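Local coordinates for PP1b (Porcine reproductive and respiratory syndrome virus, PDB 6JDR), which probably couples ATP hydrolysis to the unwinding of RNA and DNA duplexes in the 5' to 3' direction, as the zinc-binding helicase part of the viral replicase polyprotein, at residues D285-D290 against R356-I361; D179-L184 against L197-P202. The protein carries 1 engineered substitution. All coordinates share one frame; numbering follows the deposited sequence.

Interaction 1 (D285-D290 against R356-I361); sequences DAIQPD and RALVAI
Asp290 OD2 forms a salt bridge with Arg354, and the same carboxylate lies against the end of Leu358. The methyl CD2 of Leu358 approaches to 3.7 Å from Asp290 CG. The two side chains come from opposite directions, and the contact is van der Waals only. The charge is thus answered by an arginine from the first turn of the helix that carries Leu358. This would be expected to steady the rotation of the carboxylate beside the leucine methyl.

The other methyl of Leu358 turns to Ile287. CD1 of Leu358 sits 3.6 Å from Ile287 CG2, and the two side chains cross at about a right angle. CG of Leu358 is anti to the backbone N (chi1 177°), which carries both methyls toward 285-290. Ile287 CG2 also meets Ile361 CG2, more loosely, at 4.4 Å. Leu358 and Ile361 therefore flank one isoleucine branch from a single helical turn.

Helix 281-287 leads toward strand 294-297, an outer strand of the seven-stranded parallel sheet, and Ile287 also packs on Leu295 of that strand. Helix 354-361 comes between strands 342-345 and 367-371 in the sequence; these are neighbours in the second, five-stranded parallel sheet.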
ATOM      1  N   ASP A 285       4.094 -10.841  14.643  1.00 53.53           N
ATOM      2  CA  ASP A 285       3.244 -11.632  13.748  1.00 54.06           C
ATOM      3  C   ASP A 285       2.347 -12.621  14.498  1.00 52.85           C
ATOM      4  O   ASP A 285       1.163 -12.760  14.178  1.00 52.33           O
ATOM      5  CB  ASP A 285       4.104 -12.397  12.730  1.00 55.83           C
ATOM      6  CG  ASP A 285       4.805 -11.477  11.733  1.00 58.53           C
ATOM      7  OD1 ASP A 285       4.540 -10.250  11.742  1.00 58.45           O
ATOM      8  OD2 ASP A 285       5.624 -11.987  10.935  1.00 59.33           O
ATOM      9  N   ALA A 286       2.913 -13.308  15.489  1.00 51.04           N
ATOM     10  CA  ALA A 286       2.173 -14.312  16.254  1.00 48.62           C
ATOM     11  C   ALA A 286       1.078 -13.673  17.097  1.00 46.53           C
ATOM     12  O   ALA A 286      -0.019 -14.215  17.203  1.00 44.94           O
ATOM     13  CB  ALA A 286       3.118 -15.115  17.135  1.00 49.30           C
ATOM     14  N   ILE A 287       1.374 -12.514  17.679  1.00 45.99           N
ATOM     15  CA  ILE A 287       0.428 -11.837  18.569  1.00 45.68           C
ATOM     16  C   ILE A 287      -0.579 -10.947  17.836  1.00 45.57           C
ATOM     17  O   ILE A 287      -1.543 -10.474  18.448  1.00 44.05           O
ATOM     18  CB  ILE A 287       1.152 -11.013  19.663  1.00 46.28           C
ATOM     19  CG1 ILE A 287       1.877  -9.794  19.079  1.00 46.88           C
ATOM     20  CG2 ILE A 287       2.131 -11.894  20.429  1.00 46.72           C
ATOM     21  CD1 ILE A 287       2.414  -8.844  20.131  1.00 47.09           C
ATOM     22  N   GLN A 288      -0.368 -10.736  16.535  1.00 46.38           N
ATOM     23  CA  GLN A 288      -1.189  -9.803  15.746  1.00 47.19           C
ATOM     24  C   GLN A 288      -2.712  -9.986  15.901  1.00 47.00           C
ATOM     25  O   GLN A 288      -3.424  -8.998  16.084  1.00 49.07           O
ATOM     26  CB  GLN A 288      -0.784  -9.846  14.262  1.00 47.51           C
ATOM     27  CG  GLN A 288      -1.476  -8.809  13.382  1.00 48.58           C
ATOM     28  CD  GLN A 288      -1.254  -7.382  13.860  1.00 49.53           C
ATOM     29  OE1 GLN A 288      -0.161  -6.832  13.718  1.00 50.63           O
ATOM     30  NE2 GLN A 288      -2.293  -6.775  14.430  1.00 48.87           N
ATOM     31  N   PRO A 289      -3.217 -11.237  15.849  1.00 46.33           N
ATOM     32  CA  PRO A 289      -4.651 -11.484  16.053  1.00 46.11           C
ATOM     33  C   PRO A 289      -5.314 -10.755  17.231  1.00 46.86           C
ATOM     34  O   PRO A 289      -6.518 -10.504  17.182  1.00 46.52           O
ATOM     35  CB  PRO A 289      -4.703 -12.991  16.275  1.00 46.43           C
ATOM     36  CG  PRO A 289      -3.603 -13.512  15.421  1.00 46.34           C
ATOM     37  CD  PRO A 289      -2.511 -12.478  15.469  1.00 46.67           C
ATOM     38  N   ASP A 290      -4.545 -10.423  18.268  1.00 48.50           N
ATOM     39  CA  ASP A 290      -5.073  -9.708  19.438  1.00 49.71           C
ATOM     40  C   ASP A 290      -5.121  -8.183  19.320  1.00 50.82           C
ATOM     41  O   ASP A 290      -5.560  -7.518  20.259  1.00 51.32           O
ATOM     42  CB  ASP A 290      -4.257 -10.061  20.691  1.00 51.03           C
ATOM     43  CG  ASP A 290      -4.685 -11.364  21.314  1.00 50.48           C
ATOM     44  OD1 ASP A 290      -5.535 -11.329  22.227  1.00 50.80           O
ATOM     45  OD2 ASP A 290      -4.184 -12.419  20.880  1.00 50.60           O
ATOM     46  N   ARG A 356      -2.940 -16.117  28.731  1.00 58.68           N
ATOM     47  CA  ARG A 356      -1.682 -16.576  29.346  1.00 59.13           C
ATOM     48  C   ARG A 356      -0.555 -16.702  28.325  1.00 55.31           C
ATOM     49  O   ARG A 356       0.581 -16.315  28.590  1.00 51.69           O
ATOM     50  CB  ARG A 356      -1.859 -17.943  30.016  1.00 64.35           C
ATOM     51  CG  ARG A 356      -2.765 -17.970  31.235  1.00 68.49           C
ATOM     52  CD  ARG A 356      -2.693 -19.329  31.926  1.00 71.73           C
ATOM     53  NE  ARG A 356      -3.887 -19.615  32.721  1.00 74.69           N
ATOM     54  CZ  ARG A 356      -4.180 -19.050  33.894  1.00 78.81           C
ATOM     55  NH1 ARG A 356      -3.373 -18.143  34.443  1.00 79.77           N
ATOM     56  NH2 ARG A 356      -5.300 -19.390  34.526  1.00 80.48           N
ATOM     57  N   ALA A 357      -0.871 -17.272  27.166  1.00 52.87           N
ATOM     58  CA  ALA A 357       0.120 -17.454  26.110  1.00 52.35           C
ATOM     59  C   ALA A 357       0.593 -16.116  25.557  1.00 51.54           C
ATOM     60  O   ALA A 357       1.770 -15.951  25.257  1.00 50.63           O
ATOM     61  CB  ALA A 357      -0.440 -18.324  24.994  1.00 53.59           C
ATOM     62  N   LEU A 358      -0.324 -15.162  25.431  1.00 52.55           N
ATOM     63  CA  LEU A 358       0.025 -13.825  24.965  1.00 53.69           C
ATOM     64  C   LEU A 358       0.998 -13.149  25.926  1.00 52.64           C
ATOM     65  O   LEU A 358       1.942 -12.489  25.495  1.00 52.17           O
ATOM     66  CB  LEU A 358      -1.230 -12.962  24.798  1.00 55.76           C
ATOM     67  CG  LEU A 358      -1.010 -11.504  24.377  1.00 57.43           C
ATOM     68  CD1 LEU A 358      -0.145 -11.406  23.125  1.00 58.19           C
ATOM     69  CD2 LEU A 358      -2.345 -10.807  24.160  1.00 57.95           C
ATOM     70  N   VAL A 359       0.768 -13.314  27.225  1.00 51.68           N
ATOM     71  CA  VAL A 359       1.650 -12.723  28.226  1.00 50.53           C
ATOM     72  C   VAL A 359       3.018 -13.396  28.175  1.00 49.59           C
ATOM     73  O   VAL A 359       4.037 -12.718  28.208  1.00 49.60           O
ATOM     74  CB  VAL A 359       1.064 -12.819  29.649  1.00 49.60           C
ATOM     75  CG1 VAL A 359       2.069 -12.324  30.681  1.00 49.56           C
ATOM     76  CG2 VAL A 359      -0.219 -12.011  29.751  1.00 49.11           C
ATOM     77  N   ALA A 360       3.029 -14.720  28.066  1.00 50.08           N
ATOM     78  CA  ALA A 360       4.275 -15.499  28.079  1.00 51.43           C
ATOM     79  C   ALA A 360       5.189 -15.206  26.889  1.00 51.63           C
ATOM     80  O   ALA A 360       6.408 -15.124  27.041  1.00 53.53           O
ATOM     81  CB  ALA A 360       3.961 -16.987  28.136  1.00 51.30           C
ATOM     82  N   ILE A 361       4.595 -15.055  25.708  1.00 51.59           N
ATOM     83  CA  ILE A 361       5.350 -14.803  24.484  1.00 51.49           C
ATOM     84  C   ILE A 361       5.918 -13.381  24.439  1.00 51.81           C
ATOM     85  O   ILE A 361       6.948 -13.142  23.806  1.00 53.29           O
ATOM     86  CB  ILE A 361       4.466 -15.060  23.243  1.00 53.31           C
ATOM     87  CG1 ILE A 361       4.064 -16.540  23.170  1.00 53.59           C
ATOM     88  CG2 ILE A 361       5.168 -14.634  21.958  1.00 53.67           C
ATOM     89  CD1 ILE A 361       5.223 -17.511  23.186  1.00 54.30           C
TER

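Interaction 2 (D179-L184 against L197-P202); sequences DMIRAL and LQFPAP
Ile181 meets Phe199 within a beta-alpha-beta crossover of the P-loop NTPase-type fold. Strand 168-171, helix 174-184 and strand 208-211 make up the crossover, and the two strands are parallel neighbours in the seven-stranded sheet. Residues 197-202 belong to the long loop that runs from the helix to the second strand.

The apolar contacts come first. Ile181 CD1 touches the edge of the Phe199 ring, near the ring plane, at 3.7 Å from CE2. It is 3.9 Å from CD2 of the same ring, so the methyl abuts the CD2-CE2 side. The two side chains cross at about a right angle. The ethyl branch of Ile181 is extended (chi2 162°), which carries CD1 out from the helix to the ring. Pro200 stands beside this pair, and its CG is 4.6 Å from Ile181 CG2. Ile181 is buried: Phe189 of the same loop and Val209 of strand 208-211 also pack on it. Val191 touches Phe199.

The helix and the loop stay well apart here. The nearest alpha carbons, Ile181 CA and Pro200 CA, are 8.4 Å from each other, and the side chains bridge the gap.

The polar approach is looser. Arg182 is exposed, with its long chain nearly straight beyond CB. This reach brings the guanidinium obliquely up to the backbone of the loop. There Arg182 NH2 is 4.2 Å from Gln198 O, too far for a hydrogen bond.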
ATOM      1  N   ASP A 179      13.848   9.229  -4.671  1.00 55.04           N
ATOM      2  CA  ASP A 179      13.927   8.720  -3.305  1.00 55.96           C
ATOM      3  C   ASP A 179      13.571   7.236  -3.263  1.00 57.38           C
ATOM      4  O   ASP A 179      14.275   6.438  -2.644  1.00 56.65           O
ATOM      5  CB  ASP A 179      12.984   9.501  -2.380  1.00 55.97           C
ATOM      6  CG  ASP A 179      13.408  10.949  -2.183  1.00 56.33           C
ATOM      7  OD1 ASP A 179      14.568  11.298  -2.501  1.00 55.85           O
ATOM      8  OD2 ASP A 179      12.571  11.741  -1.700  1.00 56.83           O
ATOM      9  N   MET A 180      12.483   6.874  -3.940  1.00 58.64           N
ATOM     10  CA  MET A 180      12.009   5.494  -3.966  1.00 59.66           C
ATOM     11  C   MET A 180      13.018   4.575  -4.649  1.00 58.25           C
ATOM     12  O   MET A 180      13.287   3.479  -4.160  1.00 57.96           O
ATOM     13  CB  MET A 180      10.656   5.407  -4.681  1.00 61.05           C
ATOM     14  CG  MET A 180       9.960   4.054  -4.590  1.00 63.26           C
ATOM     15  SD  MET A 180       9.217   3.725  -2.976  1.00 66.12           S
ATOM     16  CE  MET A 180      10.508   2.789  -2.164  1.00 67.17           C
ATOM     17  N   ILE A 181      13.568   5.022  -5.775  1.00 58.23           N
ATOM     18  CA  ILE A 181      14.558   4.239  -6.523  1.00 60.07           C
ATOM     19  C   ILE A 181      15.798   3.941  -5.675  1.00 61.35           C
ATOM     20  O   ILE A 181      16.335   2.837  -5.730  1.00 64.92           O
ATOM     21  CB  ILE A 181      14.964   4.944  -7.843  1.00 60.01           C
ATOM     22  CG1 ILE A 181      13.816   4.868  -8.853  1.00 58.70           C
ATOM     23  CG2 ILE A 181      16.209   4.306  -8.456  1.00 60.23           C
ATOM     24  CD1 ILE A 181      13.931   5.860  -9.989  1.00 59.23           C
ATOM     25  N   ARG A 182      16.241   4.924  -4.896  1.00 61.31           N
ATOM     26  CA  ARG A 182      17.390   4.749  -4.010  1.00 62.07           C
ATOM     27  C   ARG A 182      17.090   3.795  -2.853  1.00 62.91           C
ATOM     28  O   ARG A 182      17.957   3.029  -2.443  1.00 65.22           O
ATOM     29  CB  ARG A 182      17.855   6.104  -3.461  1.00 62.31           C
ATOM     30  CG  ARG A 182      18.549   6.983  -4.491  1.00 61.62           C
ATOM     31  CD  ARG A 182      18.631   8.428  -4.025  1.00 60.46           C
ATOM     32  NE  ARG A 182      19.396   9.271  -4.945  1.00 58.88           N
ATOM     33  CZ  ARG A 182      19.506  10.595  -4.841  1.00 57.71           C
ATOM     34  NH1 ARG A 182      18.898  11.252  -3.857  1.00 56.70           N
ATOM     35  NH2 ARG A 182      20.229  11.271  -5.728  1.00 56.90           N
ATOM     36  N   ALA A 183      15.867   3.851  -2.328  1.00 63.73           N
ATOM     37  CA  ALA A 183      15.459   2.994  -1.214  1.00 62.91           C
ATOM     38  C   ALA A 183      15.300   1.536  -1.638  1.00 64.22           C
ATOM     39  O   ALA A 183      15.559   0.627  -0.853  1.00 65.86           O
ATOM     40  CB  ALA A 183      14.167   3.504  -0.596  1.00 62.24           C
ATOM     41  N   LEU A 184      14.869   1.315  -2.875  1.00 65.50           N
ATOM     42  CA  LEU A 184      14.715  -0.038  -3.404  1.00 66.11           C
ATOM     43  C   LEU A 184      16.057  -0.656  -3.772  1.00 67.15           C
ATOM     44  O   LEU A 184      16.253  -1.860  -3.603  1.00 69.57           O
ATOM     45  CB  LEU A 184      13.803  -0.038  -4.633  1.00 66.40           C
ATOM     46  CG  LEU A 184      12.337   0.328  -4.390  1.00 66.76           C
ATOM     47  CD1 LEU A 184      11.641   0.622  -5.709  1.00 67.37           C
ATOM     48  CD2 LEU A 184      11.611  -0.780  -3.642  1.00 66.84           C
ATOM     49  N   LEU A 197      17.302  16.125 -12.063  1.00 51.08           N
ATOM     50  CA  LEU A 197      17.914  15.273 -11.046  1.00 51.55           C
ATOM     51  C   LEU A 197      18.900  14.318 -11.703  1.00 54.03           C
ATOM     52  O   LEU A 197      18.860  14.112 -12.914  1.00 54.12           O
ATOM     53  CB  LEU A 197      16.843  14.464 -10.314  1.00 50.70           C
ATOM     54  CG  LEU A 197      15.611  15.216  -9.810  1.00 50.43           C
ATOM     55  CD1 LEU A 197      14.696  14.258  -9.068  1.00 50.37           C
ATOM     56  CD2 LEU A 197      16.001  16.381  -8.915  1.00 50.19           C
ATOM     57  N   GLN A 198      19.784  13.742 -10.896  1.00 57.87           N
ATOM     58  CA  GLN A 198      20.735  12.744 -11.371  1.00 60.67           C
ATOM     59  C   GLN A 198      20.186  11.353 -11.070  1.00 59.17           C
ATOM     60  O   GLN A 198      20.307  10.855  -9.949  1.00 60.14           O
ATOM     61  CB  GLN A 198      22.101  12.937 -10.701  1.00 63.56           C
ATOM     62  CG  GLN A 198      22.682  14.339 -10.832  1.00 67.21           C
ATOM     63  CD  GLN A 198      22.921  14.757 -12.273  1.00 70.15           C
ATOM     64  OE1 GLN A 198      23.127  13.917 -13.152  1.00 72.56           O
ATOM     65  NE2 GLN A 198      22.904  16.066 -12.522  1.00 71.02           N
ATOM     66  N   PHE A 199      19.566  10.740 -12.070  1.00 59.05           N
ATOM     67  CA  PHE A 199      18.999   9.402 -11.916  1.00 61.50           C
ATOM     68  C   PHE A 199      20.080   8.352 -12.145  1.00 63.53           C
ATOM     69  O   PHE A 199      20.888   8.495 -13.064  1.00 61.58           O
ATOM     70  CB  PHE A 199      17.861   9.168 -12.916  1.00 61.16           C
ATOM     71  CG  PHE A 199      16.521   9.674 -12.454  1.00 60.86           C
ATOM     72  CD1 PHE A 199      16.163  11.004 -12.634  1.00 59.82           C
ATOM     73  CD2 PHE A 199      15.604   8.808 -11.868  1.00 60.09           C
ATOM     74  CE1 PHE A 199      14.924  11.465 -12.224  1.00 59.75           C
ATOM     75  CE2 PHE A 199      14.364   9.264 -11.457  1.00 59.32           C
ATOM     76  CZ  PHE A 199      14.022  10.595 -11.636  1.00 59.71           C
ATOM     77  N   PRO A 200      20.097   7.291 -11.313  1.00 65.84           N
ATOM     78  CA  PRO A 200      20.926   6.121 -11.610  1.00 67.19           C
ATOM     79  C   PRO A 200      20.472   5.374 -12.861  1.00 68.70           C
ATOM     80  O   PRO A 200      19.503   5.769 -13.512  1.00 69.45           O
ATOM     81  CB  PRO A 200      20.730   5.225 -10.383  1.00 67.02           C
ATOM     82  CG  PRO A 200      20.345   6.152  -9.291  1.00 67.81           C
ATOM     83  CD  PRO A 200      19.540   7.234  -9.949  1.00 67.11           C
ATOM     84  N   ALA A 201      21.178   4.296 -13.185  1.00 70.01           N
ATOM     85  CA  ALA A 201      20.787   3.434 -14.289  1.00 70.16           C
ATOM     86  C   ALA A 201      19.691   2.476 -13.812  1.00 69.19           C
ATOM     87  O   ALA A 201      19.749   1.983 -12.683  1.00 67.24           O
ATOM     88  CB  ALA A 201      21.991   2.658 -14.801  1.00 71.31           C
ATOM     89  N   PRO A 202      18.685   2.217 -14.666  1.00 69.17           N
ATOM     90  CA  PRO A 202      17.631   1.271 -14.315  1.00 70.04           C
ATOM     91  C   PRO A 202      18.081  -0.184 -14.437  1.00 71.24           C
ATOM     92  O   PRO A 202      18.746  -0.549 -15.409  1.00 71.00           O
ATOM     93  CB  PRO A 202      16.540   1.572 -15.344  1.00 70.07           C
ATOM     94  CG  PRO A 202      17.280   2.071 -16.533  1.00 69.54           C
ATOM     95  CD  PRO A 202      18.468   2.815 -15.996  1.00 69.36           C
TER

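Interaction 2 comes first along the chain and closes before interaction 1 opens. Their centres are 39 Å apart, and their nearest atoms are about 19 Å apart. All four segments fall in the superfamily 1 helicase core. Interaction 2 lies in the connection between strands 168-171 and 208-211 of the seven-stranded sheet. Interaction 1 starts near the other outer strand of that sheet, 294-297, and reaches helix 354-361, which links two strands of the five-stranded parallel sheet. One contact therefore packs a crossover inside a single sheet unit, while the other joins the two sheet units, consistent with the paired RecA-like domains of such helicases.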